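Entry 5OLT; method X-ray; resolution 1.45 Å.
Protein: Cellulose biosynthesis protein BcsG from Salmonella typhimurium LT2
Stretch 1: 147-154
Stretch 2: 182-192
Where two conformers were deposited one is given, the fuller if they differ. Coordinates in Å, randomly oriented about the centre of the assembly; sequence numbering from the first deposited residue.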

# COMPACT_ATOMS: atom_id res chain seq x y z
N MET A 147 -8.89 -5.77 11.70
CA MET A 147 -7.77 -5.01 12.30
C MET A 147 -7.19 -5.80 13.45
O MET A 147 -7.88 -6.66 14.04
CB MET A 147 -8.22 -3.62 12.80
CG MET A 147 -8.77 -2.73 11.71
SD MET A 147 -9.01 -1.02 12.23
CE MET A 147 -9.76 -0.37 10.72
N ASP A 148 -5.94 -5.50 13.81
CA ASP A 148 -5.39 -6.06 15.03
C ASP A 148 -5.53 -5.07 16.20
O ASP A 148 -4.88 -5.21 17.22
CB ASP A 148 -3.96 -6.57 14.84
CG ASP A 148 -2.98 -5.48 14.51
OD1 ASP A 148 -3.31 -4.29 14.62
OD2 ASP A 148 -1.81 -5.84 14.13
N HIS A 149 -6.42 -4.09 16.04
CA HIS A 149 -6.65 -3.08 17.07
C HIS A 149 -8.06 -2.55 16.89
O HIS A 149 -8.74 -2.91 15.93
CB HIS A 149 -5.59 -1.97 16.93
CG HIS A 149 -5.67 -1.19 15.65
ND1 HIS A 149 -5.20 -1.61 14.43
CD2 HIS A 149 -6.22 0.03 15.44
CE1 HIS A 149 -5.44 -0.67 13.52
NE2 HIS A 149 -6.06 0.34 14.12
N ASN A 150 -8.51 -1.69 17.80
CA ASN A 150 -9.92 -1.29 17.73
C ASN A 150 -10.17 -0.08 16.85
O ASN A 150 -11.34 0.29 16.67
CB ASN A 150 -10.51 -1.11 19.15
CG ASN A 150 -9.86 0.05 19.91
OD1 ASN A 150 -9.29 0.97 19.32
ND2 ASN A 150 -9.98 0.02 21.24
N GLY A 151 -9.13 0.55 16.30
CA GLY A 151 -9.34 1.69 15.37
C GLY A 151 -9.83 2.99 16.00
O GLY A 151 -10.14 3.92 15.28
N GLU A 152 -9.86 3.06 17.34
CA GLU A 152 -10.41 4.26 17.99
C GLU A 152 -9.45 5.42 17.92
O GLU A 152 -9.87 6.54 17.61
CB GLU A 152 -10.82 3.95 19.43
CG GLU A 152 -12.05 3.09 19.51
CD GLU A 152 -12.44 2.72 20.94
OE1 GLU A 152 -11.88 3.28 21.92
OE2 GLU A 152 -13.33 1.85 21.08
N PHE A 153 -8.17 5.14 18.15
CA PHE A 153 -7.19 6.21 18.20
C PHE A 153 -7.16 6.97 16.88
O PHE A 153 -7.18 6.36 15.80
CB PHE A 153 -5.80 5.69 18.53
CG PHE A 153 -4.79 6.80 18.58
CD1 PHE A 153 -4.70 7.62 19.71
CD2 PHE A 153 -4.02 7.11 17.45
CE1 PHE A 153 -3.78 8.66 19.75
CE2 PHE A 153 -3.11 8.17 17.48
CZ PHE A 153 -3.00 8.95 18.63
N GLY A 154 -7.17 8.30 16.99
CA GLY A 154 -7.11 9.18 15.81
C GLY A 154 -8.35 9.14 14.95
O GLY A 154 -8.35 9.67 13.83
N SER A 182 -1.22 -0.80 23.36
CA SER A 182 -0.88 0.23 22.43
C SER A 182 -0.55 1.44 23.22
O SER A 182 -0.73 1.49 24.44
CB SER A 182 -1.99 0.48 21.39
OG SER A 182 -3.10 1.07 22.00
N PHE A 183 0.05 2.38 22.50
CA PHE A 183 0.37 3.71 23.00
C PHE A 183 -0.85 4.42 23.62
O PHE A 183 -0.67 5.32 24.43
CB PHE A 183 0.95 4.54 21.84
CG PHE A 183 0.07 4.55 20.62
CD1 PHE A 183 0.07 3.47 19.71
CD2 PHE A 183 -0.78 5.63 20.38
CE1 PHE A 183 -0.77 3.47 18.60
CE2 PHE A 183 -1.61 5.64 19.27
CZ PHE A 183 -1.61 4.56 18.37
N ASP A 184 -2.08 4.00 23.26
CA ASP A 184 -3.33 4.51 23.88
C ASP A 184 -3.93 3.60 24.99
O ASP A 184 -4.98 3.90 25.53
CB ASP A 184 -4.39 4.95 22.81
CG ASP A 184 -5.35 3.81 22.38
OD1 ASP A 184 -5.05 2.62 22.60
OD2 ASP A 184 -6.44 4.11 21.80
N GLY A 185 -3.25 2.50 25.32
CA GLY A 185 -3.71 1.55 26.36
C GLY A 185 -4.59 0.37 25.87
O GLY A 185 -4.85 -0.60 26.61
N SER A 186 -5.04 0.44 24.63
CA SER A 186 -5.89 -0.59 24.11
C SER A 186 -5.06 -1.72 23.50
O SER A 186 -3.85 -1.59 23.27
CB SER A 186 -6.91 -0.03 23.11
OG SER A 186 -6.24 0.49 22.00
N PRO A 187 -5.70 -2.87 23.26
CA PRO A 187 -4.91 -4.01 22.83
C PRO A 187 -4.48 -3.96 21.38
O PRO A 187 -5.20 -3.43 20.51
CB PRO A 187 -5.88 -5.20 23.00
CG PRO A 187 -6.93 -4.74 23.91
CD PRO A 187 -7.06 -3.26 23.67
N VAL A 188 -3.31 -4.51 21.12
CA VAL A 188 -2.93 -4.90 19.75
C VAL A 188 -2.93 -6.42 19.76
O VAL A 188 -2.14 -7.06 20.50
CB VAL A 188 -1.57 -4.34 19.34
CG1 VAL A 188 -1.33 -4.71 17.87
CG2 VAL A 188 -1.54 -2.82 19.54
N TYR A 189 -3.86 -7.02 19.01
CA TYR A 189 -4.00 -8.46 19.01
C TYR A 189 -2.89 -9.13 18.22
O TYR A 189 -2.32 -8.53 17.28
CB TYR A 189 -5.35 -8.84 18.41
CG TYR A 189 -6.47 -8.25 19.22
CD1 TYR A 189 -6.70 -8.70 20.52
CD2 TYR A 189 -7.27 -7.23 18.70
CE1 TYR A 189 -7.69 -8.13 21.31
CE2 TYR A 189 -8.29 -6.65 19.48
CZ TYR A 189 -8.49 -7.12 20.77
OH TYR A 189 -9.51 -6.56 21.52
N ASP A 190 -2.62 -10.40 18.54
CA ASP A 190 -1.63 -11.15 17.81
C ASP A 190 -2.03 -11.30 16.35
O ASP A 190 -3.15 -11.77 16.03
CB ASP A 190 -1.47 -12.54 18.40
CG ASP A 190 -0.37 -13.28 17.75
OD1 ASP A 190 0.81 -12.99 18.07
OD2 ASP A 190 -0.66 -14.12 16.89
N ASP A 191 -1.10 -10.99 15.45
CA ASP A 191 -1.45 -10.97 14.03
C ASP A 191 -1.67 -12.35 13.44
O ASP A 191 -2.53 -12.53 12.57
CB ASP A 191 -0.42 -10.21 13.23
CG ASP A 191 -0.47 -8.74 13.57
OD1 ASP A 191 -1.62 -8.19 13.49
OD2 ASP A 191 0.57 -8.15 14.01
N LEU A 192 -0.87 -13.34 13.88
CA LEU A 192 -1.10 -14.69 13.39
C LEU A 192 -2.47 -15.17 13.83
O LEU A 192 -3.14 -15.86 13.04
CB LEU A 192 0.01 -15.62 13.87
CG LEU A 192 0.01 -17.06 13.36
CD1 LEU A 192 -0.05 -17.08 11.83
CD2 LEU A 192 1.23 -17.80 13.92
O HOH W 1 -6.85 -1.32 20.09
O HOH W 2 -7.30 2.77 19.55
O HOH W 3 -9.20 2.73 22.67

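The two stretches meet in a largely polar contact, held by one direct backbone hydrogen bond, a close carboxylate pair and bridging waters, with an aromatic pair at the Phe153 end. The backbones come closest where Asp148 and His149 lie beside Tyr189 and Val188, each pair of CA atoms 4.9 Å apart. Here Tyr189 N donates to Asp148 O at 2.7 Å, and the same carbonyl receives a CA-H...O contact from Val188 CA at 3.2 Å, so one oxygen serves two successive residues of the short strand 187-189.

The Asp148 side chain, in the p rotamer, brings OD2 within 2.4 Å of Asp191 OD1. Two charged carboxylates would repel at this distance; an acid group probably holds a proton and donates it, turning repulsion into attraction. On the other branch, Asp148 OD1 accepts from His149 ND1 at 3.3 Å.

Farther along, water replaces direct polar bonding. One water accepts from Asn150 N and donates to Ser186 OG and Pro187 O, filling the gap between the stretches. A second donates to Asn150 OD1 and Asp184 OD2 while accepting from Phe153 N. Asparagine suits this position because its amide oxygen also accepts from Glu152 N at 2.9 Å, joining the local fold to the water network. Asp184 is equally versatile: OD2 receives water, whereas OD1 accepts from Ser186 N at 3.0 Å and Ser186 OG at 2.5 Å, bracing the loop after the type I turn 182-185. Gly185, at the end of that turn, has phi 92°, where a CB would jam against the preceding carbonyl oxygen.

Finally, Phe153 points toward the second stretch and offers a ring face to the edge of Phe183. Their planes stand at 87°, with Phe153 CD2 and Phe183 CE2 3.4 Å apart, an arrangement that sets weakly positive edge hydrogens against the electron-rich face.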